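Local coordinates for interferon gamma (Paralichthys olivaceus, PDB 6F1E), which acts as a secreted homodimeric cytokine that binds interferon gamma receptor 1, and with lower affinity interferon gamma receptor 1-like, activating macrophages and neutrophils, at the interface of chains A and B. Numbering follows the deposited sequence. Chains: chain A/B, Interferon gamma.

Contact 1: the interface of chains A and B. Residues chain A 129, 132-133, 136-137; chain B 14-15, 18-19, 96.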
loop_
_atom_site.group_PDB
_atom_site.type_symbol
_atom_site.label_atom_id
_atom_site.label_comp_id
_atom_site.label_asym_id
_atom_site.label_seq_id
_atom_site.Cartn_x
_atom_site.Cartn_y
_atom_site.Cartn_z
ATOM N N PHE A 129 -6.541 -11.481 -18.983
ATOM C CA PHE A 129 -5.565 -12.434 -19.590
ATOM C C PHE A 129 -4.300 -11.721 -20.091
ATOM O O PHE A 129 -3.181 -12.231 -19.918
ATOM C CB PHE A 129 -6.233 -13.166 -20.760
ATOM C CG PHE A 129 -5.378 -14.212 -21.433
ATOM C CD1 PHE A 129 -5.278 -15.506 -20.906
ATOM C CD2 PHE A 129 -4.699 -13.922 -22.618
ATOM C CE1 PHE A 129 -4.499 -16.485 -21.532
ATOM C CE2 PHE A 129 -3.909 -14.884 -23.238
ATOM C CZ PHE A 129 -3.814 -16.171 -22.697
ATOM N N GLN A 132 -2.117 -10.873 -17.215
ATOM C CA GLN A 132 -1.436 -12.058 -16.741
ATOM C C GLN A 132 -0.204 -12.385 -17.576
ATOM O O GLN A 132 0.837 -12.739 -17.006
ATOM C CB GLN A 132 -2.387 -13.258 -16.708
ATOM C CG GLN A 132 -3.476 -13.162 -15.635
ATOM C CD GLN A 132 -4.751 -13.916 -16.016
ATOM O OE1 GLN A 132 -4.759 -14.718 -16.944
ATOM N NE2 GLN A 132 -5.828 -13.660 -15.289
ATOM N N SER A 133 -0.290 -12.244 -18.901
ATOM C CA SER A 133 0.854 -12.590 -19.774
ATOM C C SER A 133 1.973 -11.568 -19.633
ATOM O O SER A 133 3.134 -11.940 -19.519
ATOM C CB SER A 133 0.449 -12.691 -21.241
ATOM O OG SER A 133 -0.809 -13.325 -21.342
ATOM N N LEU A 136 3.550 -12.217 -16.474
ATOM C CA LEU A 136 4.274 -13.470 -16.578
ATOM C C LEU A 136 5.580 -13.300 -17.358
ATOM O O LEU A 136 6.579 -13.955 -17.060
ATOM C CB LEU A 136 3.402 -14.567 -17.207
ATOM C CG LEU A 136 3.939 -16.007 -17.062
ATOM C CD1 LEU A 136 4.164 -16.460 -15.612
ATOM C CD2 LEU A 136 2.961 -16.937 -17.741
ATOM N N TRP A 137 5.569 -12.400 -18.331
ATOM C CA TRP A 137 6.776 -12.025 -19.085
ATOM C C TRP A 137 7.897 -11.501 -18.198
ATOM O O TRP A 137 9.044 -11.576 -18.606
ATOM C CB TRP A 137 6.399 -10.955 -20.095
ATOM C CG TRP A 137 7.412 -10.463 -20.997
ATOM C CD1 TRP A 137 8.217 -9.409 -20.785
ATOM C CD2 TRP A 137 7.699 -10.940 -22.326
ATOM N NE1 TRP A 137 9.039 -9.210 -21.876
ATOM C CE2 TRP A 137 8.726 -10.135 -22.843
ATOM C CE3 TRP A 137 7.193 -11.979 -23.122
ATOM C CZ2 TRP A 137 9.246 -10.316 -24.134
ATOM C CZ3 TRP A 137 7.695 -12.149 -24.411
ATOM C CH2 TRP A 137 8.718 -11.327 -24.902
ATOM N N LEU B 14 4.646 -21.957 -19.443
ATOM C CA LEU B 14 3.428 -21.209 -19.180
ATOM C C LEU B 14 3.230 -20.124 -20.231
ATOM O O LEU B 14 2.097 -19.897 -20.692
ATOM C CB LEU B 14 3.477 -20.620 -17.793
ATOM C CG LEU B 14 3.381 -21.662 -16.699
ATOM C CD1 LEU B 14 3.792 -21.049 -15.376
ATOM C CD2 LEU B 14 1.962 -22.172 -16.649
ATOM N N LEU B 15 4.340 -19.516 -20.657
ATOM C CA LEU B 15 4.282 -18.518 -21.701
ATOM C C LEU B 15 3.687 -19.044 -22.987
ATOM O O LEU B 15 3.071 -18.280 -23.712
ATOM C CB LEU B 15 5.658 -17.870 -21.930
ATOM C CG LEU B 15 6.137 -16.986 -20.760
ATOM C CD1 LEU B 15 7.593 -16.541 -20.877
ATOM C CD2 LEU B 15 5.230 -15.760 -20.657
ATOM N N TYR B 18 0.037 -18.584 -22.048
ATOM C CA TYR B 18 -0.373 -17.202 -21.820
ATOM C C TYR B 18 0.255 -16.377 -22.940
ATOM O O TYR B 18 1.016 -15.453 -22.704
ATOM C CB TYR B 18 -0.056 -16.718 -20.381
ATOM C CG TYR B 18 -0.865 -17.492 -19.368
ATOM C CD1 TYR B 18 -2.176 -17.132 -19.058
ATOM C CD2 TYR B 18 -0.343 -18.659 -18.775
ATOM C CE1 TYR B 18 -2.927 -17.885 -18.151
ATOM C CE2 TYR B 18 -1.085 -19.428 -17.885
ATOM C CZ TYR B 18 -2.374 -19.049 -17.578
ATOM O OH TYR B 18 -3.084 -19.837 -16.693
ATOM N N ASN B 19 -0.151 -16.697 -24.166
ATOM C CA ASN B 19 0.418 -16.127 -25.367
ATOM C C ASN B 19 -0.386 -14.918 -25.795
ATOM O O ASN B 19 -1.570 -15.064 -26.072
ATOM C CB ASN B 19 0.381 -17.186 -26.480
ATOM C CG ASN B 19 1.378 -16.901 -27.599
ATOM O OD1 ASN B 19 2.500 -16.429 -27.350
ATOM N ND2 ASN B 19 0.980 -17.210 -28.842
ATOM N N ILE B 96 5.113 -22.396 -9.541
ATOM C CA ILE B 96 5.532 -20.985 -9.426
ATOM C C ILE B 96 4.818 -20.329 -8.244
ATOM O O ILE B 96 5.412 -19.503 -7.531
ATOM C CB ILE B 96 5.444 -20.172 -10.760
ATOM C CG1 ILE B 96 4.094 -20.303 -11.487
ATOM C CG2 ILE B 96 6.536 -20.629 -11.720
ATOM C CD1 ILE B 96 3.869 -19.259 -12.578
#
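A:Leu136 pushes its branched tip between B:Leu14, B:Leu15 and B:Tyr18 and forms the apolar centre of this patch, where helix 129-137 of one chain meets helix 6-17 of the other and the turn after it. Its CG lies anti to the backbone N (chi1 -166°), which carries the branch toward chain B. Methyl CD2 of A:Leu136 meets the CB of B:Leu14 at 3.7 Å, the two side chains crossing at about a right angle. CD2 of A:Leu136 also touches the aromatic CD2 of B:Tyr18 at 3.9 Å. B:Leu15 comes in obliquely, its CD2 3.8 Å from the branch carbon CG of A:Leu136 and close to the backbone N of A:Trp137. The other methyl of A:Leu136, CD1, points toward helix 89-107 and reaches CD1 of B:Ile96 at 4.1 Å.

The B:Tyr18 ring is held from opposite sides of its plane. The leucine methyl approaches on one side near CD2; on the other A:Phe129 brings the rim of its ring, with CE1 3.5 Å from CD1 of B:Tyr18. From the side opposite A:Phe129, the side-chain oxygen OE1 of A:Gln132 stands 3.9 Å from CE1 of B:Tyr18, the amide turned 81° from the phenol ring.

At the polar rim, the hydroxyl OG of A:Ser133 donates to the backbone O of A:Phe129 at 3.0 Å, one turn back in its own helix. OG of A:Ser133 also comes within 3.1 Å of the backbone O of B:Tyr18, a weak hydrogen bond that would compete for the same hydroxyl hydrogen. The patch is mainly hydrophobic and clasps the amino-terminal helix of one subunit to a late helix of its partner, joining the homodimer.

Contact 2: the interface of chains A and B. Residues chain A 18, 61-62, 65; chain B 126-127, 132.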
loop_
_atom_site.group_PDB
_atom_site.type_symbol
_atom_site.label_atom_id
_atom_site.label_comp_id
_atom_site.label_asym_id
_atom_site.label_seq_id
_atom_site.Cartn_x
_atom_site.Cartn_y
_atom_site.Cartn_z
ATOM N N TYR A 18 -19.508 17.479 13.418
ATOM C CA TYR A 18 -19.212 16.046 13.226
ATOM C C TYR A 18 -19.264 15.379 14.586
ATOM O O TYR A 18 -18.237 15.021 15.172
ATOM C CB TYR A 18 -17.863 15.871 12.536
ATOM C CG TYR A 18 -17.907 16.218 11.072
ATOM C CD1 TYR A 18 -18.577 15.385 10.177
ATOM C CD2 TYR A 18 -17.319 17.389 10.569
ATOM C CE1 TYR A 18 -18.644 15.681 8.821
ATOM C CE2 TYR A 18 -17.389 17.692 9.201
ATOM C CZ TYR A 18 -18.055 16.825 8.335
ATOM O OH TYR A 18 -18.155 17.054 6.986
ATOM N N GLN A 61 -13.906 13.880 0.513
ATOM C CA GLN A 61 -15.309 13.400 0.632
ATOM C C GLN A 61 -16.140 14.229 1.625
ATOM O O GLN A 61 -17.271 14.573 1.366
ATOM C CB GLN A 61 -15.372 11.918 1.020
ATOM C CG GLN A 61 -14.751 10.964 0.018
ATOM C CD GLN A 61 -15.356 11.108 -1.359
ATOM O OE1 GLN A 61 -14.664 11.473 -2.331
ATOM N NE2 GLN A 61 -16.677 10.862 -1.445
ATOM N N MET A 62 -15.556 14.591 2.742
ATOM C CA MET A 62 -16.264 15.412 3.683
ATOM C C MET A 62 -16.653 16.736 3.037
ATOM O O MET A 62 -17.678 17.299 3.379
ATOM C CB MET A 62 -15.414 15.633 4.947
ATOM C CG MET A 62 -15.233 14.367 5.785
ATOM S SD MET A 62 -14.005 14.524 7.087
ATOM C CE MET A 62 -14.845 15.423 8.381
ATOM N N GLN A 65 -19.696 15.676 0.476
ATOM C CA GLN A 65 -20.937 15.428 1.249
ATOM C C GLN A 65 -21.503 16.657 1.969
ATOM O O GLN A 65 -22.512 16.560 2.669
ATOM C CB GLN A 65 -20.737 14.266 2.245
ATOM C CG GLN A 65 -20.778 12.908 1.553
ATOM C CD GLN A 65 -19.931 11.834 2.223
ATOM O OE1 GLN A 65 -20.150 11.472 3.383
ATOM N NE2 GLN A 65 -18.969 11.300 1.472
ATOM N N MET B 126 -14.518 5.929 3.668
ATOM C CA MET B 126 -14.563 7.388 3.395
ATOM C C MET B 126 -15.925 8.102 3.590
ATOM O O MET B 126 -15.948 9.254 4.000
ATOM C CB MET B 126 -14.119 7.680 1.940
ATOM C CG MET B 126 -12.723 7.240 1.504
ATOM S SD MET B 126 -11.397 7.784 2.589
ATOM C CE MET B 126 -10.026 6.818 1.927
ATOM N N ASN B 127 -17.033 7.437 3.264
ATOM C CA ASN B 127 -18.379 8.038 3.268
ATOM C C ASN B 127 -19.122 7.953 4.603
ATOM O O ASN B 127 -20.150 8.623 4.799
ATOM C CB ASN B 127 -19.246 7.363 2.205
ATOM C CG ASN B 127 -18.726 7.582 0.793
ATOM O OD1 ASN B 127 -17.623 8.119 0.581
ATOM N ND2 ASN B 127 -19.527 7.168 -0.192
ATOM N N GLN B 132 -15.619 9.366 9.660
ATOM C CA GLN B 132 -15.217 10.752 9.412
ATOM C C GLN B 132 -14.925 11.480 10.707
ATOM O O GLN B 132 -13.922 12.196 10.822
ATOM C CB GLN B 132 -16.282 11.523 8.624
ATOM C CG GLN B 132 -16.253 11.201 7.138
ATOM C CD GLN B 132 -17.486 11.680 6.401
ATOM O OE1 GLN B 132 -18.337 12.398 6.949
ATOM N NE2 GLN B 132 -17.583 11.294 5.139
#
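A:Met62 and B:Gln132 run past each other in opposite directions at the apolar centre of this patch, part of the intertwined helical dimer typical of type II interferons. Helix 41-64 of chain A, at its C-terminal end, here meets the start of helix 129-150 of chain B and the loop before it. CG of A:Met62 packs on the amide carbon CD of B:Gln132 at 3.6 Å, while its sulfur SD lies alongside CB and CG of the glutamine. A bend at the last torsion (chi3 79°) turns the methyl CE over one face of the A:Tyr18 ring, near the rim. That ring in turn comes up to the glutamine, CE1 of A:Tyr18 lying 3.8 Å from the carbonyl oxygen OE1 of B:Gln132, with ring and amide nearly perpendicular. A second apolar touch, between CG of A:Gln61 and CB of B:Met126 at 3.9 Å, continues the contact along the same helix.

The extended B:Gln132 carries its amide to the polar rim, where NE2 uses both hydrogens. One goes from NE2 of B:Gln132 to the backbone O of B:Met126 at 2.9 Å, on a carbonyl lone pair; this bond within chain B ties the amide to the loop and limits its rotation. The other crosses from NE2 of B:Gln132 to OE1 of A:Gln65 at 3.1 Å. That bond is fairly straight (160° at the hydrogen), but the donor sits 42° out of the acceptor's carbonyl plane and misses its lone pair. As modelled, OE1 of A:Gln65 also lies 3.2 Å from the backbone O of B:Asn127, an unfavourable meeting of two acceptors, which turning the A:Gln65 amide over would relieve only at the cost of the bond from NE2 of B:Gln132. Farther out, the side-chain OD1 of B:Asn127 faces NE2 of A:Gln61 at 3.5 Å, their amide planes close to parallel.

The C-alpha centres of contact 1 and contact 2 lie about 41 Å apart, toward opposite ends of the elongated dimer. Tyr18 and Gln132 occur in both with the chains exchanged, chain B giving the tyrosine in contact 1 and chain A in contact 2. Because the interface is two-fold symmetric, each end of the dimer holds one contact and the twin of the other. At either end, the late helix beginning at 129 meets both the region at the end of helix 6-17 (5-17 in chain A) and the end of helix 41-64 of its partner. This reciprocal exchange locks the subunits together into the homodimer.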